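PDB 3O8S: ADP-ribose pyrophosphatase from Streptococcus suis, which probably hydrolyses the pyrophosphate bond of ADP-ribose or a related nucleoside diphosphate derivative, as Nudix hydrolases do. Local coordinates for residues 82-93 with 166-177. Sequence-based numbering, arbitrary orientation.
Sequences KILLVQENDGLW and VASGFFSLDDLP. With EDO (1,2-ethanediol), chain C.
Phe171, Trp93 and Pro177 interlock on one face of the antiparallel pair of strands 82-87 and 167-171. The edge of Phe171 is turned to the face of the Trp93 six-membered ring, centroids 4.8 Å apart and planes at 70°, an edge-to-face pair. Pro177 covers the neighbouring part of the same indole face, its CB 3.7 Å from the centroid of the five-membered ring, while its CG also lies over the centre of the Phe171 ring; a compact, rigid proline suits this corner between two aromatic planes. Gln87 CB backs the opposite indole face, and its extended chain carries OE1 to Ala167 CB. Gly169, with no side chain, lets the edge of the Trp93 ring come in beside its N, and Phe171 CE1 reaches Trp93 CZ3 at 3.5 Å. The branch end of Leu85, CD1, plugs the gap between Pro177 CD (3.6 Å) and Phe171 CD1 (3.7 Å). Farther along, Ile83 CG2 meets Leu173 CD2 at 3.8 Å, and helix 186-197 closes over this greasy row with Leu189 and Leu193.

On the other face of the sheet, Leu84, with CG trans to its own N (chi1 179°), lays CD1 over the Phe170 ring, 4.1 Å from the centroid. Ser168 OG donates to O1 of an ethanediol that also bonds Ala118 O. Backbone bonds pair Ile83 with Phe171 and Leu85 with Gly169 in both directions; Leu85 N to Gly169 O is nearly straight at 169°. Strand 167-171 thus borders strand 82-87, which pairs on with 70-79 and 93-99 in the mixed, helix-flanked sheet of the Nudix fold.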
loop_
_atom_site.group_PDB
_atom_site.type_symbol
_atom_site.label_atom_id
_atom_site.label_comp_id
_atom_site.label_asym_id
_atom_site.label_seq_id
_atom_site.Cartn_x
_atom_site.Cartn_y
_atom_site.Cartn_z
ATOM N N LYS A 82 21.459 8.990 -6.855
ATOM C CA LYS A 82 20.841 10.308 -7.023
ATOM C C LYS A 82 19.366 10.077 -7.381
ATOM O O LYS A 82 19.080 9.178 -8.175
ATOM C CB LYS A 82 21.549 11.146 -8.093
ATOM C CG LYS A 82 22.923 11.646 -7.702
ATOM C CD LYS A 82 23.516 12.469 -8.841
ATOM C CE LYS A 82 24.871 13.044 -8.514
ATOM N NZ LYS A 82 25.236 14.142 -9.450
ATOM N N ILE A 83 18.426 10.864 -6.798
ATOM C CA ILE A 83 16.999 10.618 -7.043
ATOM C C ILE A 83 16.433 11.479 -8.192
ATOM O O ILE A 83 16.808 12.643 -8.327
ATOM C CB ILE A 83 16.178 10.802 -5.730
ATOM C CG1 ILE A 83 14.800 10.080 -5.832
ATOM C CG2 ILE A 83 16.068 12.327 -5.300
ATOM C CD1 ILE A 83 14.152 9.727 -4.485
ATOM N N LEU A 84 15.493 10.921 -8.993
ATOM C CA LEU A 84 14.864 11.727 -10.045
ATOM C C LEU A 84 13.726 12.613 -9.471
ATOM O O LEU A 84 12.779 12.114 -8.839
ATOM C CB LEU A 84 14.336 10.901 -11.234
ATOM C CG LEU A 84 13.655 11.804 -12.287
ATOM C CD1 LEU A 84 14.561 12.182 -13.445
ATOM C CD2 LEU A 84 12.299 11.311 -12.658
ATOM N N LEU A 85 13.806 13.916 -9.743
ATOM C CA LEU A 85 12.791 14.896 -9.328
ATOM C C LEU A 85 12.316 15.668 -10.537
ATOM O O LEU A 85 13.089 15.885 -11.472
ATOM C CB LEU A 85 13.308 15.864 -8.237
ATOM C CG LEU A 85 13.769 15.216 -6.919
ATOM C CD1 LEU A 85 14.582 16.166 -6.106
ATOM C CD2 LEU A 85 12.613 14.634 -6.114
ATOM N N VAL A 86 11.031 16.041 -10.533
ATOM C CA VAL A 86 10.403 16.820 -11.594
ATOM C C VAL A 86 9.987 18.168 -11.017
ATOM O O VAL A 86 9.556 18.249 -9.857
ATOM C CB VAL A 86 9.241 16.091 -12.322
ATOM C CG1 VAL A 86 9.774 14.961 -13.204
ATOM C CG2 VAL A 86 8.178 15.574 -11.348
ATOM N N GLN A 87 10.157 19.228 -11.810
ATOM C CA GLN A 87 9.835 20.587 -11.388
ATOM C C GLN A 87 8.504 21.029 -11.969
ATOM O O GLN A 87 8.247 20.823 -13.160
ATOM C CB GLN A 87 10.944 21.551 -11.820
ATOM C CG GLN A 87 10.876 22.920 -11.152
ATOM C CD GLN A 87 11.876 23.885 -11.726
ATOM O OE1 GLN A 87 12.183 23.859 -12.919
ATOM N NE2 GLN A 87 12.404 24.758 -10.885
ATOM N N GLU A 88 7.685 21.698 -11.129
ATOM C CA GLU A 88 6.380 22.220 -11.506
ATOM C C GLU A 88 6.441 23.736 -11.735
ATOM O O GLU A 88 7.450 24.355 -11.392
ATOM C CB GLU A 88 5.350 21.863 -10.430
ATOM C CG GLU A 88 4.888 20.426 -10.522
ATOM C CD GLU A 88 3.981 20.013 -9.386
ATOM O OE1 GLU A 88 4.485 19.852 -8.252
ATOM O OE2 GLU A 88 2.768 19.823 -9.635
ATOM N N ASN A 89 5.364 24.327 -12.320
ATOM C CA ASN A 89 5.253 25.767 -12.653
ATOM C C ASN A 89 5.682 26.701 -11.501
ATOM O O ASN A 89 6.310 27.722 -11.764
ATOM C CB ASN A 89 3.823 26.134 -13.083
ATOM C CG ASN A 89 3.395 25.616 -14.439
ATOM O OD1 ASN A 89 4.189 25.090 -15.228
ATOM N ND2 ASN A 89 2.114 25.770 -14.745
ATOM N N ASP A 90 5.372 26.328 -10.242
ATOM C CA ASP A 90 5.712 27.067 -9.027
ATOM C C ASP A 90 7.217 26.976 -8.624
ATOM O O ASP A 90 7.612 27.560 -7.615
ATOM C CB ASP A 90 4.828 26.590 -7.866
ATOM C CG ASP A 90 4.745 25.081 -7.709
ATOM O OD1 ASP A 90 4.124 24.426 -8.577
ATOM O OD2 ASP A 90 5.242 24.567 -6.692
ATOM N N GLY A 91 8.027 26.269 -9.411
ATOM C CA GLY A 91 9.461 26.098 -9.170
ATOM C C GLY A 91 9.874 25.066 -8.126
ATOM O O GLY A 91 11.064 24.958 -7.813
ATOM N N LEU A 92 8.904 24.337 -7.543
ATOM C CA LEU A 92 9.184 23.301 -6.542
ATOM C C LEU A 92 9.367 21.943 -7.212
ATOM O O LEU A 92 8.842 21.703 -8.307
ATOM C CB LEU A 92 8.108 23.222 -5.446
ATOM C CG LEU A 92 7.899 24.497 -4.594
ATOM C CD1 LEU A 92 6.700 24.326 -3.701
ATOM C CD2 LEU A 92 9.134 24.834 -3.748
ATOM N N TRP A 93 10.137 21.072 -6.548
ATOM C CA TRP A 93 10.511 19.763 -7.063
ATOM C C TRP A 93 9.866 18.628 -6.303
ATOM O O TRP A 93 9.686 18.679 -5.074
ATOM C CB TRP A 93 12.030 19.614 -7.051
ATOM C CG TRP A 93 12.723 20.613 -7.942
ATOM C CD1 TRP A 93 12.917 21.941 -7.689
ATOM C CD2 TRP A 93 13.287 20.363 -9.236
ATOM N NE1 TRP A 93 13.595 22.526 -8.728
ATOM C CE2 TRP A 93 13.854 21.577 -9.685
ATOM C CE3 TRP A 93 13.413 19.217 -10.042
ATOM C CZ2 TRP A 93 14.486 21.693 -10.931
ATOM C CZ3 TRP A 93 14.044 19.327 -11.269
ATOM C CH2 TRP A 93 14.570 20.556 -11.707
ATOM N N VAL A 166 7.970 21.051 -16.005
ATOM C CA VAL A 166 8.761 21.954 -16.865
ATOM C C VAL A 166 10.259 21.570 -16.938
ATOM O O VAL A 166 10.958 22.055 -17.824
ATOM C CB VAL A 166 8.564 23.446 -16.436
ATOM C CG1 VAL A 166 7.138 23.909 -16.724
ATOM C CG2 VAL A 166 8.906 23.676 -14.958
ATOM N N ALA A 167 10.731 20.680 -16.035
ATOM C CA ALA A 167 12.114 20.169 -15.973
ATOM C C ALA A 167 12.192 18.921 -15.090
ATOM O O ALA A 167 11.238 18.593 -14.380
ATOM C CB ALA A 167 13.063 21.244 -15.448
ATOM N N SER A 168 13.336 18.226 -15.150
ATOM C CA SER A 168 13.650 17.021 -14.388
ATOM C C SER A 168 15.166 16.889 -14.234
ATOM O O SER A 168 15.920 17.496 -14.986
ATOM C CB SER A 168 13.073 15.784 -15.064
ATOM O OG SER A 168 13.791 15.548 -16.262
ATOM N N GLY A 169 15.597 16.138 -13.243
ATOM C CA GLY A 169 17.016 15.956 -12.997
ATOM C C GLY A 169 17.288 14.943 -11.914
ATOM O O GLY A 169 16.385 14.588 -11.155
ATOM N N PHE A 170 18.532 14.454 -11.857
ATOM C CA PHE A 170 18.962 13.544 -10.803
ATOM C C PHE A 170 19.677 14.371 -9.763
ATOM O O PHE A 170 20.593 15.140 -10.087
ATOM C CB PHE A 170 19.820 12.400 -11.337
ATOM C CG PHE A 170 18.992 11.367 -12.055
ATOM C CD1 PHE A 170 18.345 10.355 -11.347
ATOM C CD2 PHE A 170 18.865 11.396 -13.443
ATOM C CE1 PHE A 170 17.577 9.401 -12.011
ATOM C CE2 PHE A 170 18.106 10.427 -14.106
ATOM C CZ PHE A 170 17.472 9.432 -13.387
ATOM N N PHE A 171 19.201 14.277 -8.526
ATOM C CA PHE A 171 19.734 15.091 -7.446
ATOM C C PHE A 171 20.256 14.239 -6.320
ATOM O O PHE A 171 19.621 13.265 -5.939
ATOM C CB PHE A 171 18.651 16.055 -6.913
ATOM C CG PHE A 171 18.179 17.068 -7.922
ATOM C CD1 PHE A 171 17.111 16.787 -8.767
ATOM C CD2 PHE A 171 18.788 18.317 -8.018
ATOM C CE1 PHE A 171 16.675 17.726 -9.702
ATOM C CE2 PHE A 171 18.343 19.263 -8.948
ATOM C CZ PHE A 171 17.286 18.963 -9.782
ATOM N N SER A 172 21.409 14.640 -5.781
ATOM C CA SER A 172 22.044 14.025 -4.626
ATOM C C SER A 172 21.217 14.388 -3.379
ATOM O O SER A 172 20.723 15.521 -3.278
ATOM C CB SER A 172 23.489 14.515 -4.515
ATOM O OG SER A 172 24.115 14.126 -3.303
ATOM N N LEU A 173 21.063 13.445 -2.439
ATOM C CA LEU A 173 20.279 13.704 -1.218
ATOM C C LEU A 173 20.964 14.707 -0.271
ATOM O O LEU A 173 20.325 15.194 0.669
ATOM C CB LEU A 173 19.957 12.407 -0.462
ATOM C CG LEU A 173 18.997 11.388 -1.097
ATOM C CD1 LEU A 173 18.197 10.741 -0.047
ATOM C CD2 LEU A 173 18.016 12.017 -2.076
ATOM N N ASP A 174 22.244 15.042 -0.544
ATOM C CA ASP A 174 23.027 16.008 0.225
ATOM C C ASP A 174 22.898 17.405 -0.389
ATOM O O ASP A 174 23.295 18.385 0.244
ATOM C CB ASP A 174 24.510 15.581 0.299
ATOM C CG ASP A 174 24.741 14.157 0.791
ATOM O OD1 ASP A 174 24.164 13.784 1.851
ATOM O OD2 ASP A 174 25.495 13.415 0.124
ATOM N N ASP A 175 22.348 17.503 -1.618
ATOM C CA ASP A 175 22.174 18.781 -2.312
ATOM C C ASP A 175 20.847 18.775 -3.109
ATOM O O ASP A 175 20.826 18.806 -4.341
ATOM C CB ASP A 175 23.402 19.081 -3.198
ATOM C CG ASP A 175 23.394 20.428 -3.884
ATOM O OD1 ASP A 175 22.913 21.408 -3.269
ATOM O OD2 ASP A 175 23.861 20.504 -5.037
ATOM N N LEU A 176 19.734 18.718 -2.373
ATOM C CA LEU A 176 18.396 18.677 -2.955
ATOM C C LEU A 176 17.919 20.078 -3.412
ATOM O O LEU A 176 18.287 21.094 -2.802
ATOM C CB LEU A 176 17.400 18.080 -1.944
ATOM C CG LEU A 176 17.514 16.572 -1.668
ATOM C CD1 LEU A 176 16.777 16.187 -0.387
ATOM C CD2 LEU A 176 17.034 15.744 -2.855
ATOM N N PRO A 177 17.075 20.143 -4.472
ATOM C CA PRO A 177 16.533 21.443 -4.898
ATOM C C PRO A 177 15.316 21.811 -4.015
ATOM O O PRO A 177 14.966 20.980 -3.158
ATOM C CB PRO A 177 16.162 21.187 -6.361
ATOM C CG PRO A 177 15.791 19.741 -6.399
ATOM C CD PRO A 177 16.531 19.038 -5.291
HETATM C C1 EDO C . 14.893 12.854 -17.770
HETATM O O1 EDO C . 13.789 12.917 -16.828
HETATM C C2 EDO C . 16.178 12.224 -17.234
HETATM O O2 EDO C . 16.861 13.150 -16.386
#